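Local coordinates for protein (R)-specific enoyl-CoA hydratase (Aeromonas punctata, PDB 1IQ6) that catalyses the hydration of trans-2-enoyl-CoA of four to six carbons to the corresponding (3R)-3-hydroxyacyl-CoA, supplying polyhydroxyalkanoate biosynthesis, at residues A12-R17 with A59-G64; A41-A44 with R50-V53; Q68-K73 with V98-L103. One frame throughout, in Å; residues are numbered along the deposited sequence.

Interaction 1 of 3, residues A12-R17 with A59-G64; sequences ARLSKR and ASLFSG
In the hot-dog fold of this MaoC-like hydratase, Leu14 and Lys16 of strand 11-17, outermost in this chain's sheet, meet Leu61 of helix 55-68, the long helix that the curved antiparallel sheet wraps. Leu14 and Leu61 are also the residues of closest backbone approach, with CA atoms 8.4 Å apart, a separation that leaves the contact to side chains. Both strand residues direct their CB toward the helix, two positions apart on one face, while Ser15 between them points away and bonds through OG to Thr95 OG1 on the neighbouring strand 93-103.

The methyl groups of Leu61 are shared by the two strand residues. Leu14 CD1 lies 4.2 Å from Leu61 CD2 and equally near Leu61 CD1, so one methyl rests against both branches of the fork. A chi1 of 64°, with chi2 at 70°, brings Leu14 CD1 to that fork. Val94 and Ala96 of strand 93-103 also touch Leu61, as does Leu29 of the second subunit. On the same helical segment, Ser63 OG is hydrogen-bonded to Asp32 OD2 of the second subunit, a residue that by similarity probably binds the hydroxyacyl-CoA.

Lys16 plays two roles. Its chain, with CG anti to the backbone N (chi1 -176°) and extended beyond, passes Leu61 obliquely with its aliphatic part and carries its ammonium group to the second subunit, where NZ bonds to Leu29 O and forms a salt bridge with Glu31 OE2. Partway along that chain, Lys16 CD packs 4.0 Å from Leu61 CD2.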
# COMPACT_ATOMS: atom_id res chain seq x y z
N ALA B 12 -18.68 -2.73 -0.90
CA ALA B 12 -18.46 -1.77 -1.97
C ALA B 12 -17.37 -2.31 -2.87
O ALA B 12 -16.51 -3.08 -2.43
CB ALA B 12 -18.04 -0.43 -1.39
N ARG B 13 -17.39 -1.90 -4.13
CA ARG B 13 -16.39 -2.37 -5.06
C ARG B 13 -16.16 -1.36 -6.18
O ARG B 13 -16.95 -0.43 -6.37
CB ARG B 13 -16.80 -3.71 -5.68
CG ARG B 13 -18.05 -3.65 -6.55
CD ARG B 13 -18.17 -4.86 -7.46
NE ARG B 13 -18.39 -6.11 -6.74
CZ ARG B 13 -18.56 -7.29 -7.33
NH1 ARG B 13 -18.76 -8.38 -6.59
NH2 ARG B 13 -18.53 -7.39 -8.65
N LEU B 14 -15.06 -1.53 -6.89
CA LEU B 14 -14.73 -0.69 -8.02
C LEU B 14 -13.79 -1.49 -8.91
O LEU B 14 -13.17 -2.46 -8.46
CB LEU B 14 -14.07 0.63 -7.58
CG LEU B 14 -12.71 0.67 -6.88
CD1 LEU B 14 -11.59 0.29 -7.84
CD2 LEU B 14 -12.48 2.08 -6.35
N SER B 15 -13.71 -1.12 -10.18
CA SER B 15 -12.83 -1.81 -11.10
C SER B 15 -11.91 -0.78 -11.72
O SER B 15 -12.28 0.39 -11.85
CB SER B 15 -13.63 -2.53 -12.18
OG SER B 15 -14.41 -3.57 -11.62
N LYS B 16 -10.72 -1.22 -12.10
CA LYS B 16 -9.76 -0.31 -12.70
C LYS B 16 -8.69 -1.05 -13.47
O LYS B 16 -8.36 -2.19 -13.15
CB LYS B 16 -9.11 0.54 -11.62
CG LYS B 16 -8.16 1.58 -12.17
CD LYS B 16 -7.75 2.59 -11.12
CE LYS B 16 -6.91 3.68 -11.75
NZ LYS B 16 -6.65 4.80 -10.81
N ARG B 17 -8.16 -0.40 -14.50
CA ARG B 17 -7.10 -0.97 -15.32
C ARG B 17 -5.83 -0.17 -15.09
O ARG B 17 -5.80 1.05 -15.30
CB ARG B 17 -7.46 -0.90 -16.81
CG ARG B 17 -8.46 -1.93 -17.27
CD ARG B 17 -8.76 -1.75 -18.76
NE ARG B 17 -9.78 -2.69 -19.23
CZ ARG B 17 -9.55 -3.96 -19.54
NH1 ARG B 17 -10.54 -4.74 -19.94
NH2 ARG B 17 -8.31 -4.45 -19.47
N ALA B 59 -3.02 -2.80 -4.04
CA ALA B 59 -3.51 -2.60 -2.68
C ALA B 59 -3.96 -1.18 -2.39
O ALA B 59 -4.80 -0.95 -1.51
CB ALA B 59 -2.45 -3.02 -1.68
N SER B 60 -3.41 -0.21 -3.12
CA SER B 60 -3.78 1.18 -2.92
C SER B 60 -5.25 1.47 -3.23
O SER B 60 -5.81 2.45 -2.75
CB SER B 60 -2.87 2.09 -3.75
OG SER B 60 -1.53 2.02 -3.28
N LEU B 61 -5.87 0.61 -4.04
CA LEU B 61 -7.28 0.79 -4.38
C LEU B 61 -8.17 0.68 -3.15
O LEU B 61 -9.27 1.23 -3.12
CB LEU B 61 -7.72 -0.23 -5.43
CG LEU B 61 -7.17 0.01 -6.84
CD1 LEU B 61 -7.65 -1.08 -7.77
CD2 LEU B 61 -7.61 1.38 -7.34
N PHE B 62 -7.71 -0.03 -2.12
CA PHE B 62 -8.51 -0.16 -0.91
C PHE B 62 -8.68 1.22 -0.28
O PHE B 62 -9.75 1.54 0.24
CB PHE B 62 -7.83 -1.10 0.09
CG PHE B 62 -7.69 -2.53 -0.39
CD1 PHE B 62 -6.63 -3.31 0.03
CD2 PHE B 62 -8.63 -3.08 -1.27
CE1 PHE B 62 -6.48 -4.63 -0.40
CE2 PHE B 62 -8.50 -4.40 -1.71
CZ PHE B 62 -7.42 -5.18 -1.28
N SER B 63 -7.64 2.03 -0.34
CA SER B 63 -7.68 3.38 0.23
C SER B 63 -8.81 4.16 -0.44
O SER B 63 -9.54 4.90 0.22
CB SER B 63 -6.34 4.09 0.03
OG SER B 63 -6.19 5.16 0.94
N GLY B 64 -8.95 3.99 -1.75
CA GLY B 64 -10.00 4.67 -2.49
C GLY B 64 -11.39 4.24 -2.06
O GLY B 64 -12.26 5.08 -1.84

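Interaction 2 of 3, residues A41-A44 with R50-V53; sequences AFAA and RPIV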
# COMPACT_ATOMS: atom_id res chain seq x y z
N ALA B 41 11.48 -8.01 -21.67
CA ALA B 41 12.57 -8.95 -21.88
C ALA B 41 12.92 -9.62 -20.55
O ALA B 41 13.07 -10.84 -20.47
CB ALA B 41 13.79 -8.23 -22.45
N PHE B 42 13.04 -8.81 -19.50
CA PHE B 42 13.36 -9.32 -18.17
C PHE B 42 12.22 -10.17 -17.65
O PHE B 42 12.43 -11.25 -17.10
CB PHE B 42 13.60 -8.17 -17.19
CG PHE B 42 13.89 -8.63 -15.78
CD1 PHE B 42 15.14 -9.13 -15.44
CD2 PHE B 42 12.89 -8.60 -14.81
CE1 PHE B 42 15.39 -9.60 -14.16
CE2 PHE B 42 13.14 -9.07 -13.53
CZ PHE B 42 14.39 -9.57 -13.20
N ALA B 43 11.00 -9.66 -17.81
CA ALA B 43 9.81 -10.37 -17.35
C ALA B 43 9.69 -11.75 -18.01
O ALA B 43 9.26 -12.71 -17.38
CB ALA B 43 8.57 -9.54 -17.65
N ALA B 44 10.08 -11.83 -19.28
CA ALA B 44 10.01 -13.09 -20.01
C ALA B 44 10.85 -14.19 -19.38
O ALA B 44 10.55 -15.38 -19.53
CB ALA B 44 10.45 -12.87 -21.46
N ARG B 50 5.57 -11.94 -18.39
CA ARG B 50 5.33 -10.57 -18.82
C ARG B 50 5.23 -9.62 -17.63
O ARG B 50 5.00 -10.06 -16.50
CB ARG B 50 4.06 -10.49 -19.67
CG ARG B 50 2.88 -11.25 -19.08
CD ARG B 50 1.61 -11.03 -19.90
NE ARG B 50 1.22 -9.63 -19.93
CZ ARG B 50 0.07 -9.18 -20.42
NH1 ARG B 50 -0.20 -7.88 -20.40
NH2 ARG B 50 -0.82 -10.03 -20.92
N PRO B 51 5.41 -8.31 -17.86
CA PRO B 51 5.34 -7.30 -16.79
C PRO B 51 4.05 -7.36 -15.96
O PRO B 51 2.95 -7.49 -16.50
CB PRO B 51 5.47 -5.99 -17.55
CG PRO B 51 6.34 -6.37 -18.72
CD PRO B 51 5.72 -7.67 -19.15
N ILE B 52 4.22 -7.24 -14.65
CA ILE B 52 3.09 -7.28 -13.73
C ILE B 52 2.97 -5.98 -12.94
O ILE B 52 3.96 -5.26 -12.75
CB ILE B 52 3.22 -8.47 -12.75
CG1 ILE B 52 4.48 -8.32 -11.88
CG2 ILE B 52 3.28 -9.78 -13.53
CD1 ILE B 52 4.63 -9.41 -10.84
N VAL B 53 1.76 -5.68 -12.51
CA VAL B 53 1.48 -4.47 -11.73
C VAL B 53 1.98 -4.63 -10.29
O VAL B 53 1.86 -5.71 -9.71
CB VAL B 53 -0.05 -4.20 -11.69
CG1 VAL B 53 -0.35 -2.98 -10.84
CG2 VAL B 53 -0.57 -4.01 -13.11
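The apolar contact here centres on one methyl group, Ala43 CB, which projects from the short helix 40-44 onto the Arg50-Pro51 peptide. Ala43 CB lies 3.3 Å from Arg50 C and 3.4 Å from Pro51 N, so the methyl sits close against the peptide link itself. The proline ring continues the surface: Pro51 CD is 3.7 Å from Ala43 CB, and Pro51 CG follows at 4.0 Å. Because CD is bonded to the peptide nitrogen, one methyl can touch the link and the ring together. The backbones run close at this point, with Ala43 CA and Arg50 CA 4.7 Å apart. Arg50 takes part through its backbone, since its CB points away from the helix.

Polar interactions fix the two partners separately. At the start of the helix, Asp39 OD2 accepts a hydrogen bond from Ala41 N and a weak one from Phe42 N. In the 50-53 segment, Ile52 O bonds to His37 ND1.

His37 belongs to the run inferred by similarity to bind the hydroxyacyl-CoA. The contact thus folds back the helical segment between the first strand and the central helix, the overhanging segment of the hydratase 2 (MaoC-like) hot-dog fold, beside that probable substrate site.

Interaction 3 of 3, residues Q68-K73 with V98-L103; sequences QQLPGK and VEVTAL
Leu70, two residues beyond helix 55-68, reaches across to Val98 and Val100 of strand 93-103, and its rotamer decides which atoms meet. With CG anti to the backbone N (chi1 -174°) and chi2 at 71°, the side chain presents CD2 to the strand. That methyl, Leu70 CD2, lies 4.0 Å from Val100 CG2 and 4.3 Å from Val98 CG2, so it touches one branch of each valine.

The valines offer these branches from different rotamers. In Val100, CG1 is anti to the backbone N (chi1 179°), which leaves CG2 beside that N and facing the leucine. There Leu70 CG also approaches Val100 CG2, at 4.1 Å, and the two side chains cross at about a right angle. Val98 instead holds CG2 between its backbone N and carbonyl carbon; Val98 CG2 stands 4.1 Å from Leu70 O, touching backbone as well as side chain.

All three residues are buried. Leu6 and Ala12 also pack on Leu70, and Leu65 of the helix on Val98. A cis peptide bond precedes Pro71 and turns the chain just past Leu70. Gly72 has positive phi, and its backbone bonds to Leu66, tying the turn to the helix. Farther along the strand, Thr101 and Ala102 both face Thr111 in a classic beta bulge. The apolar contacts of Leu70 pack the loop that leads from helix 55-68, the central helix of the hot-dog fold, to strand 76-84 against strand 93-103 of its sheet.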
# COMPACT_ATOMS: atom_id res chain seq x y z
N GLN B 68 -13.67 6.80 0.03
CA GLN B 68 -14.69 7.39 -0.82
C GLN B 68 -16.08 6.77 -0.68
O GLN B 68 -17.09 7.47 -0.85
CB GLN B 68 -14.26 7.33 -2.28
CG GLN B 68 -12.97 8.08 -2.58
CD GLN B 68 -13.11 9.58 -2.41
OE1 GLN B 68 -12.12 10.32 -2.48
NE2 GLN B 68 -14.33 10.05 -2.21
N GLN B 69 -16.15 5.49 -0.36
CA GLN B 69 -17.44 4.82 -0.26
C GLN B 69 -17.80 4.13 1.05
O GLN B 69 -18.86 4.39 1.62
CB GLN B 69 -17.58 3.81 -1.40
CG GLN B 69 -17.68 4.44 -2.78
CD GLN B 69 -17.81 3.41 -3.88
OE1 GLN B 69 -18.63 2.49 -3.81
NE2 GLN B 69 -16.99 3.55 -4.92
N LEU B 70 -16.93 3.24 1.52
CA LEU B 70 -17.23 2.49 2.73
C LEU B 70 -15.99 2.20 3.57
O LEU B 70 -15.10 1.47 3.13
CB LEU B 70 -17.89 1.17 2.32
CG LEU B 70 -18.42 0.23 3.39
CD1 LEU B 70 -19.68 0.84 4.01
CD2 LEU B 70 -18.75 -1.12 2.77
N PRO B 71 -15.93 2.73 4.81
CA PRO B 71 -16.92 3.57 5.50
C PRO B 71 -17.18 4.91 4.81
O PRO B 71 -18.25 5.50 4.98
CB PRO B 71 -16.31 3.75 6.89
CG PRO B 71 -15.49 2.50 7.07
CD PRO B 71 -14.82 2.39 5.72
N GLY B 72 -16.20 5.39 4.06
CA GLY B 72 -16.37 6.64 3.35
C GLY B 72 -15.67 7.87 3.89
O GLY B 72 -14.78 7.79 4.73
N LYS B 73 -16.11 9.02 3.40
CA LYS B 73 -15.59 10.34 3.76
C LYS B 73 -15.30 10.51 5.24
O LYS B 73 -16.17 10.32 6.09
CB LYS B 73 -16.59 11.41 3.30
CG LYS B 73 -16.22 12.84 3.61
CD LYS B 73 -17.38 13.77 3.25
CE LYS B 73 -17.08 15.23 3.57
NZ LYS B 73 -16.05 15.82 2.67
N VAL B 98 -14.47 -4.44 -0.80
CA VAL B 98 -14.35 -4.32 0.65
C VAL B 98 -15.71 -4.67 1.25
O VAL B 98 -16.75 -4.45 0.63
CB VAL B 98 -13.93 -2.90 1.12
CG1 VAL B 98 -12.60 -2.51 0.47
CG2 VAL B 98 -15.02 -1.88 0.83
N GLU B 99 -15.68 -5.23 2.45
CA GLU B 99 -16.91 -5.60 3.15
C GLU B 99 -16.70 -5.45 4.64
O GLU B 99 -15.70 -5.91 5.19
CB GLU B 99 -17.30 -7.05 2.83
CG GLU B 99 -18.45 -7.55 3.70
CD GLU B 99 -18.95 -8.93 3.31
OE1 GLU B 99 -19.84 -9.44 4.01
OE2 GLU B 99 -18.47 -9.50 2.31
N VAL B 100 -17.66 -4.81 5.31
CA VAL B 100 -17.57 -4.63 6.75
C VAL B 100 -17.78 -5.97 7.44
O VAL B 100 -18.79 -6.64 7.21
CB VAL B 100 -18.63 -3.64 7.27
CG1 VAL B 100 -18.51 -3.50 8.78
CG2 VAL B 100 -18.46 -2.29 6.58
N THR B 101 -16.83 -6.36 8.29
CA THR B 101 -16.95 -7.64 9.00
C THR B 101 -17.12 -7.46 10.51
O THR B 101 -17.56 -8.38 11.19
CB THR B 101 -15.71 -8.53 8.77
OG1 THR B 101 -14.54 -7.87 9.24
CG2 THR B 101 -15.57 -8.86 7.29
N ALA B 102 -16.78 -6.28 11.02
CA ALA B 102 -16.92 -6.03 12.45
C ALA B 102 -16.95 -4.54 12.77
O ALA B 102 -16.29 -3.74 12.13
CB ALA B 102 -15.78 -6.70 13.21
N LEU B 103 -17.75 -4.19 13.78
CA LEU B 103 -17.87 -2.81 14.23
C LEU B 103 -17.72 -2.80 15.74
O LEU B 103 -18.61 -3.27 16.46
CB LEU B 103 -19.24 -2.24 13.84
CG LEU B 103 -19.51 -2.03 12.35
CD1 LEU B 103 -20.95 -1.60 12.14
CD2 LEU B 103 -18.55 -0.99 11.79

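Interactions 1 and 3 belong to one sheet-helix interface, with centres 13 Å apart: strands 11-17 and 93-103 are neighbours, joined by a probable hydrogen bond from Val98 N to Ala12 O (2.9 Å), and Leu70 CD2 packs 4.0 Å from Ala12 N. Interaction 1 involves the middle of helix 55-68, interaction 3 the loop after it. Interaction 2 is nested along the chain inside the loop closed by interaction 1; their nearest atoms are about 7 Å apart. The nearest atoms of interactions 2 and 3 are about 17 Å apart. Interaction 2 lies near its own chain's inferred substrate site (Pro51 to His37 side chains about 6 Å), while Ser63 and Gln68, in segments of interactions 1 and 3, bond to that of the second subunit.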